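PDB 2IN5: uncharacterized lipoprotein GfcB from Escherichia coli K12, which is of unknown function but, as a lipoprotein related to group 4 capsule proteins, may act in capsular polysaccharide production or export at the cell envelope. Local coordinates for residues Q27-L32 and T193-A198; G93-R98 and S128-A133; L135-I140 and N144-V149. All coordinates share one frame; numbering follows the deposited sequence.

The three contacts belong to a mostly beta protein with antiparallel strands but differ in burial and chemistry. Contact 2 is buried: a loop packs Pro96 and Leu97 on a strand phenylalanine. Contact 3 is partly buried and relies on backbone hydrogen bonds between two adjacent strands, one side lined by exposed residues. Contact 1, smaller in area than either, sets a short helix on the end of a strand mainly through the apolar side chains of Ile29 and Leu195, with no hydrogen bond across. Contacts 2 and 3 share strand 120-140 and meet where Ala133 N lies 2.7 Å from Val149 O, a probable hydrogen bond. Contacts 1 and 3 meet where Leu195 CD1 packs on Ile140 CG2 at 3.4 Å.

Contact 1: residues Q27-L32 and T193-A198; sequences QQIQAL and TFLKPA
Ile29 meets Leu195 through one branch only: CG2 of Ile29 lies 3.7 Å from CB of Leu195 and 4.0 Å from its CG. CG2 takes the position trans to the backbone N of Ile29 (CG1 has chi1 -63°), which carries this methyl outward to the root of the leucine side chain, and the two side chains cross obliquely. Both residues are buried and both send their CB toward the opposite segment. Phe48, Val24 and Ala141 pack on Ile29, while Leu195 rests on Thr36, Tyr38 and Ile140. In terms of the fold, the short helix 26-31 is laid against the point where strand 189-194 runs out, beside its antiparallel neighbour 36-41; the nearest CA atoms, those of Ile29 and Leu195, are 7.4 Å apart, and no hydrogen bond crosses. The other side is looser. There Lys196, extended through CE, comes near the residue just after the helix, its CD 4.3 Å from the backbone O of Leu32. Both residues are partly exposed, and the Leu32 side chain turns to Phe48 instead. Beyond them Lys196 also packs on Gln6 of the second subunit.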
# COMPACT_ATOMS: atom_id res chain seq x y z
N GLN A 27 26.00 -12.34 -2.10
CA GLN A 27 26.52 -11.26 -1.27
C GLN A 27 25.66 -10.00 -1.45
O GLN A 27 25.52 -9.20 -0.53
CB GLN A 27 27.97 -10.97 -1.67
CG GLN A 27 28.66 -9.89 -0.84
CD GLN A 27 28.52 -10.12 0.65
OE1 GLN A 27 28.79 -11.22 1.15
NE2 GLN A 27 28.09 -9.09 1.37
N GLN A 28 25.09 -9.85 -2.64
CA GLN A 28 24.25 -8.70 -2.92
C GLN A 28 22.91 -8.80 -2.20
O GLN A 28 22.33 -7.78 -1.80
CB GLN A 28 24.04 -8.56 -4.44
CG GLN A 28 25.00 -7.59 -5.11
CD GLN A 28 26.47 -7.98 -4.95
OE1 GLN A 28 26.95 -8.91 -5.60
NE2 GLN A 28 27.18 -7.27 -4.08
N ILE A 29 22.42 -10.02 -2.01
CA ILE A 29 21.16 -10.26 -1.32
C ILE A 29 21.28 -9.75 0.12
O ILE A 29 20.46 -8.96 0.58
CB ILE A 29 20.81 -11.78 -1.29
CG1 ILE A 29 20.59 -12.30 -2.72
CG2 ILE A 29 19.55 -12.01 -0.45
CD1 ILE A 29 19.46 -11.63 -3.47
N GLN A 30 22.31 -10.20 0.83
CA GLN A 30 22.50 -9.78 2.21
C GLN A 30 22.82 -8.29 2.30
O GLN A 30 22.76 -7.69 3.37
CB GLN A 30 23.62 -10.58 2.86
CG GLN A 30 23.39 -12.09 2.85
CD GLN A 30 24.55 -12.85 3.45
OE1 GLN A 30 25.69 -12.70 3.00
NE2 GLN A 30 24.28 -13.67 4.46
N ALA A 31 23.14 -7.69 1.15
CA ALA A 31 23.46 -6.27 1.10
C ALA A 31 22.22 -5.41 0.88
O ALA A 31 22.24 -4.20 1.13
CB ALA A 31 24.51 -6.01 0.01
N LEU A 32 21.13 -6.02 0.39
CA LEU A 32 19.91 -5.25 0.18
C LEU A 32 19.35 -4.86 1.55
O LEU A 32 19.18 -5.71 2.43
CB LEU A 32 18.88 -6.06 -0.61
CG LEU A 32 19.26 -6.23 -2.09
CD1 LEU A 32 18.18 -7.02 -2.80
CD2 LEU A 32 19.43 -4.88 -2.77
N THR A 193 10.42 -18.14 -0.41
CA THR A 193 11.61 -18.18 0.43
C THR A 193 11.96 -16.74 0.78
O THR A 193 12.24 -15.93 -0.10
CB THR A 193 12.79 -18.88 -0.29
OG1 THR A 193 12.45 -20.24 -0.58
CG2 THR A 193 14.03 -18.89 0.61
N PHE A 194 11.93 -16.43 2.07
CA PHE A 194 12.23 -15.08 2.53
C PHE A 194 13.70 -14.95 2.86
O PHE A 194 14.17 -15.53 3.83
CB PHE A 194 11.34 -14.76 3.72
CG PHE A 194 9.90 -15.01 3.44
CD1 PHE A 194 9.40 -16.30 3.45
CD2 PHE A 194 9.06 -13.97 3.08
CE1 PHE A 194 8.08 -16.55 3.10
CE2 PHE A 194 7.74 -14.21 2.73
CZ PHE A 194 7.25 -15.50 2.74
N LEU A 195 14.40 -14.19 2.04
CA LEU A 195 15.84 -14.00 2.15
C LEU A 195 16.38 -13.17 3.29
O LEU A 195 17.38 -13.55 3.91
CB LEU A 195 16.39 -13.44 0.84
CG LEU A 195 16.30 -14.27 -0.45
CD1 LEU A 195 16.83 -15.68 -0.23
CD2 LEU A 195 14.87 -14.33 -0.89
N LYS A 196 15.77 -12.04 3.56
CA LYS A 196 16.28 -11.20 4.63
C LYS A 196 15.80 -11.68 5.98
O LYS A 196 14.60 -11.70 6.26
CB LYS A 196 15.89 -9.75 4.40
CG LYS A 196 16.36 -8.83 5.47
CD LYS A 196 16.14 -7.40 5.04
CE LYS A 196 16.42 -6.51 6.19
NZ LYS A 196 17.71 -6.95 6.77
N PRO A 197 16.74 -12.10 6.84
CA PRO A 197 16.47 -12.61 8.19
C PRO A 197 16.19 -11.49 9.18
O PRO A 197 16.83 -10.45 9.15
CB PRO A 197 17.75 -13.36 8.52
CG PRO A 197 18.79 -12.50 7.89
CD PRO A 197 18.18 -12.20 6.53
N ALA A 198 15.22 -11.71 10.06
CA ALA A 198 14.86 -10.72 11.07
C ALA A 198 15.57 -11.03 12.40
O ALA A 198 15.62 -12.18 12.84
CB ALA A 198 13.34 -10.69 11.26

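Contact 2: residues G93-R98 and S128-A133; sequences GQDPLR and STFSFA
Asp95 OD1 has two polar partners, Arg75 NH2 in a salt bridge and Leu97 N in a weak hydrogen bond, and it also sits 4.2 Å from Phe130 CZ. The bond from Leu97 N to Asp95 OD1 is long at 3.4 Å yet nearly straight, with an N-H...O angle of 173°. Because it joins the aspartate side chain to the amide two residues on, it closes an Asx turn. A second, shorter bond, from Arg98 N to Asp95 O at 2.9 Å, winds the same residues into the 3-10 segment 96-98. This turn presents Pro96 and Leu97 to the Phe130 ring from two different sides. Over one face stands Pro96 CG, 3.5 Å from the ring centroid and 24° off the ring normal, a CH-pi contact shifted toward the rim, where CZ and CE2 of Phe130 are its nearest atoms. Leu97 comes in at the edge instead: its CD2 lies near the ring plane, 4.0 Å from Phe130 CE1. Phe130 reaches them with its CG opposite its own carbonyl carbon (chi1 -80°), on a CB that already points to the loop. An alanine at Phe130 would keep none of the ring atoms, and Pro96 CG and Leu97 CD2 would probably lose their shared apolar partner, leaving a gap beneath the turn. Ile103 also packs on both Pro96 and Phe130, and Trp109 lies against Asp95 and Pro96. The whole is a weakly bonded Asx turn overlapping the start of a 3-10 turn, through which the loop between strands 86-89 and 108-117 packs on an aromatic side chain of the antiparallel strand 120-140.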
# COMPACT_ATOMS: atom_id res chain seq x y z
N GLY A 93 -7.46 -13.32 10.81
CA GLY A 93 -6.95 -12.88 12.09
C GLY A 93 -6.81 -14.06 13.05
O GLY A 93 -6.19 -13.93 14.10
N GLN A 94 -7.37 -15.20 12.67
CA GLN A 94 -7.32 -16.41 13.50
C GLN A 94 -6.29 -17.41 12.97
O GLN A 94 -6.26 -18.57 13.39
CB GLN A 94 -8.70 -17.07 13.53
CG GLN A 94 -9.21 -17.43 14.92
CD GLN A 94 -9.06 -16.28 15.91
OE1 GLN A 94 -9.36 -15.12 15.59
NE2 GLN A 94 -8.60 -16.60 17.12
N ASP A 95 -5.46 -16.98 12.03
CA ASP A 95 -4.45 -17.87 11.48
C ASP A 95 -3.33 -18.04 12.51
O ASP A 95 -2.77 -17.06 12.99
CB ASP A 95 -3.91 -17.31 10.16
CG ASP A 95 -2.73 -18.10 9.62
OD1 ASP A 95 -2.64 -19.33 9.87
OD2 ASP A 95 -1.90 -17.48 8.93
N PRO A 96 -3.00 -19.29 12.85
CA PRO A 96 -1.94 -19.58 13.83
C PRO A 96 -0.58 -18.96 13.51
O PRO A 96 0.20 -18.68 14.42
CB PRO A 96 -1.91 -21.11 13.87
CG PRO A 96 -2.54 -21.54 12.60
CD PRO A 96 -3.62 -20.53 12.35
N LEU A 97 -0.32 -18.73 12.23
CA LEU A 97 0.92 -18.11 11.81
C LEU A 97 1.02 -16.68 12.32
O LEU A 97 2.07 -16.05 12.20
CB LEU A 97 1.04 -18.13 10.30
CG LEU A 97 1.22 -19.52 9.70
CD1 LEU A 97 1.13 -19.45 8.19
CD2 LEU A 97 2.56 -20.09 10.15
N ARG A 98 -0.07 -16.15 12.87
CA ARG A 98 -0.01 -14.78 13.38
C ARG A 98 0.86 -14.76 14.63
O ARG A 98 1.36 -13.72 15.02
CB ARG A 98 -1.41 -14.24 13.71
CG ARG A 98 -2.23 -13.90 12.48
CD ARG A 98 -3.53 -13.21 12.84
NE ARG A 98 -3.53 -11.82 12.39
CZ ARG A 98 -2.93 -10.82 13.02
NH1 ARG A 98 -2.28 -11.06 14.16
NH2 ARG A 98 -2.95 -9.60 12.51
N SER A 128 -8.09 -26.56 8.53
CA SER A 128 -6.79 -27.22 8.65
C SER A 128 -6.32 -27.36 10.09
O SER A 128 -6.83 -26.70 11.00
CB SER A 128 -5.73 -26.46 7.87
OG SER A 128 -5.51 -25.18 8.45
N THR A 129 -5.33 -28.23 10.27
CA THR A 129 -4.74 -28.46 11.58
C THR A 129 -3.22 -28.47 11.42
O THR A 129 -2.69 -29.07 10.48
CB THR A 129 -5.21 -29.80 12.20
OG1 THR A 129 -4.67 -30.89 11.44
CG2 THR A 129 -6.72 -29.89 12.19
N PHE A 130 -2.52 -27.80 12.32
CA PHE A 130 -1.07 -27.76 12.26
C PHE A 130 -0.44 -28.95 12.96
O PHE A 130 -0.86 -29.33 14.05
CB PHE A 130 -0.55 -26.46 12.88
CG PHE A 130 -0.64 -25.27 11.97
CD1 PHE A 130 0.43 -24.39 11.87
CD2 PHE A 130 -1.79 -25.02 11.23
CE1 PHE A 130 0.36 -23.28 11.04
CE2 PHE A 130 -1.86 -23.91 10.39
CZ PHE A 130 -0.78 -23.04 10.30
N SER A 131 0.56 -29.55 12.33
CA SER A 131 1.23 -30.70 12.91
C SER A 131 2.75 -30.45 12.91
O SER A 131 3.35 -30.21 11.86
CB SER A 131 0.86 -31.96 12.10
OG SER A 131 1.21 -33.17 12.77
N PHE A 132 3.35 -30.48 14.10
CA PHE A 132 4.78 -30.24 14.26
C PHE A 132 5.55 -31.38 13.62
O PHE A 132 5.44 -32.54 14.03
CB PHE A 132 5.16 -30.12 15.74
CG PHE A 132 6.59 -29.73 15.97
CD1 PHE A 132 7.07 -28.49 15.53
CD2 PHE A 132 7.48 -30.61 16.58
CE1 PHE A 132 8.41 -28.15 15.69
CE2 PHE A 132 8.83 -30.27 16.75
CZ PHE A 132 9.29 -29.04 16.30
N ALA A 133 6.32 -31.05 12.59
CA ALA A 133 7.09 -32.03 11.84
C ALA A 133 8.54 -32.10 12.31
O ALA A 133 9.33 -32.89 11.80
CB ALA A 133 7.03 -31.70 10.36

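Contact 3: residues L135-I140 and N144-V149; sequences LETLNI and NVLCNV
A beta hairpin joins strands 120-140 and 143-156, and residues Leu135-Ile140 and Asn144-Val149 pair close to its turn. The short segments run antiparallel with a marked twist, 148° between their directions and 4.7 Å between axes at closest approach. Two hydrogen-bonded pairs carry the ladder. In one, Cys147 N donates to Glu136 O at 2.8 Å and Glu136 N returns a bond to Cys147 O; in the other, Leu138 N and Val145 O, and Val145 N and Leu138 O, form the same double bridge, each at 3.0 Å. Non-hydrogen-bonded pairs flank them, and CA-H...O contacts such as Thr137 CA to Val145 O add to the ladder. Glu136, Leu138, Val145 and Cys147 lie on the better-buried face, toward strands 161-170 and 176-182. There Leu138 CD1 packs on Cys147 SG at 4.0 Å, and Ile140 CD1 reaches Val145 CG1. Val145 holds that methyl between its backbone N and carbonyl carbon (chi1 57°), from where it also touches Leu138 CB. Farther along, Val149 CG2 presses on Glu136 CB at 3.4 Å, while the extended glutamate ends in a hydrogen bond from Trp168 NE1 to OE1. The face of Leu135, Thr137, Asn139, Asn144 and Leu146 is largely exposed; Leu135 CD1 meets Leu146 CD2 there at 3.7 Å. Nearest the turn, Asn139 ND2 gives Asn144 OD1 a weak but straight hydrogen bond of 3.5 Å, the two amide planes standing 82° apart.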
# COMPACT_ATOMS: atom_id res chain seq x y z
N LEU A 135 12.42 -30.31 13.75
CA LEU A 135 13.43 -29.30 13.52
C LEU A 135 14.05 -29.50 12.15
O LEU A 135 14.08 -30.61 11.61
CB LEU A 135 14.49 -29.40 14.61
CG LEU A 135 15.88 -28.82 14.35
CD1 LEU A 135 15.85 -27.30 14.41
CD2 LEU A 135 16.83 -29.37 15.38
N GLU A 136 14.52 -28.40 11.56
CA GLU A 136 15.18 -28.44 10.27
C GLU A 136 15.96 -27.17 10.06
O GLU A 136 15.51 -26.08 10.41
CB GLU A 136 14.19 -28.59 9.12
CG GLU A 136 14.89 -29.16 7.88
CD GLU A 136 14.11 -29.03 6.59
OE1 GLU A 136 12.87 -29.26 6.58
OE2 GLU A 136 14.75 -28.73 5.55
N THR A 137 17.15 -27.31 9.49
CA THR A 137 18.00 -26.16 9.21
C THR A 137 18.00 -25.94 7.71
O THR A 137 18.23 -26.87 6.93
CB THR A 137 19.45 -26.40 9.70
OG1 THR A 137 19.45 -26.54 11.12
CG2 THR A 137 20.35 -25.24 9.29
N LEU A 138 17.73 -24.70 7.31
CA LEU A 138 17.69 -24.33 5.90
C LEU A 138 18.82 -23.36 5.63
O LEU A 138 19.20 -22.58 6.50
CB LEU A 138 16.37 -23.63 5.56
CG LEU A 138 15.04 -24.35 5.76
CD1 LEU A 138 13.89 -23.43 5.38
CD2 LEU A 138 15.02 -25.61 4.93
N ASN A 139 19.37 -23.41 4.43
CA ASN A 139 20.43 -22.49 4.07
C ASN A 139 19.80 -21.51 3.09
O ASN A 139 19.36 -21.90 2.01
CB ASN A 139 21.60 -23.21 3.40
CG ASN A 139 22.72 -22.26 3.03
OD1 ASN A 139 22.74 -21.68 1.94
ND2 ASN A 139 23.64 -22.05 3.97
N ILE A 140 19.74 -20.25 3.49
CA ILE A 140 19.11 -19.22 2.69
C ILE A 140 20.04 -18.02 2.56
O ILE A 140 20.42 -17.41 3.56
CB ILE A 140 17.80 -18.74 3.35
CG1 ILE A 140 16.82 -19.92 3.46
CG2 ILE A 140 17.22 -17.58 2.58
CD1 ILE A 140 15.68 -19.67 4.43
N ASN A 144 22.67 -20.18 7.65
CA ASN A 144 21.90 -21.23 8.27
C ASN A 144 20.84 -20.66 9.18
O ASN A 144 21.06 -19.65 9.86
CB ASN A 144 22.80 -22.16 9.07
CG ASN A 144 23.53 -23.13 8.21
OD1 ASN A 144 23.10 -23.44 7.10
ND2 ASN A 144 24.65 -23.65 8.71
N VAL A 145 19.68 -21.30 9.19
CA VAL A 145 18.58 -20.89 10.04
C VAL A 145 17.83 -22.11 10.57
O VAL A 145 17.40 -22.98 9.80
CB VAL A 145 17.61 -19.92 9.29
CG1 VAL A 145 17.08 -20.56 8.03
CG2 VAL A 145 16.47 -19.50 10.21
N LEU A 146 17.72 -22.19 11.90
CA LEU A 146 17.02 -23.28 12.57
C LEU A 146 15.55 -22.96 12.52
O LEU A 146 15.14 -21.89 12.96
CB LEU A 146 17.45 -23.41 14.03
CG LEU A 146 18.83 -24.01 14.28
CD1 LEU A 146 19.08 -24.09 15.79
CD2 LEU A 146 18.89 -25.39 13.66
N CYS A 147 14.76 -23.89 12.00
CA CYS A 147 13.33 -23.69 11.85
C CYS A 147 12.51 -24.79 12.48
O CYS A 147 12.93 -25.94 12.49
CB CYS A 147 12.92 -23.67 10.37
SG CYS A 147 13.75 -22.49 9.31
N ASN A 148 11.34 -24.41 12.98
CA ASN A 148 10.41 -25.40 13.50
C ASN A 148 9.61 -25.69 12.23
O ASN A 148 9.10 -24.76 11.61
CB ASN A 148 9.46 -24.82 14.55
CG ASN A 148 10.16 -24.45 15.84
OD1 ASN A 148 11.09 -25.14 16.28
ND2 ASN A 148 9.71 -23.37 16.46
N VAL A 149 9.52 -26.95 11.85
CA VAL A 149 8.78 -27.30 10.65
C VAL A 149 7.33 -27.62 11.00
O VAL A 149 7.05 -28.57 11.72
CB VAL A 149 9.40 -28.52 9.94
CG1 VAL A 149 8.59 -28.85 8.69
CG2 VAL A 149 10.85 -28.24 9.59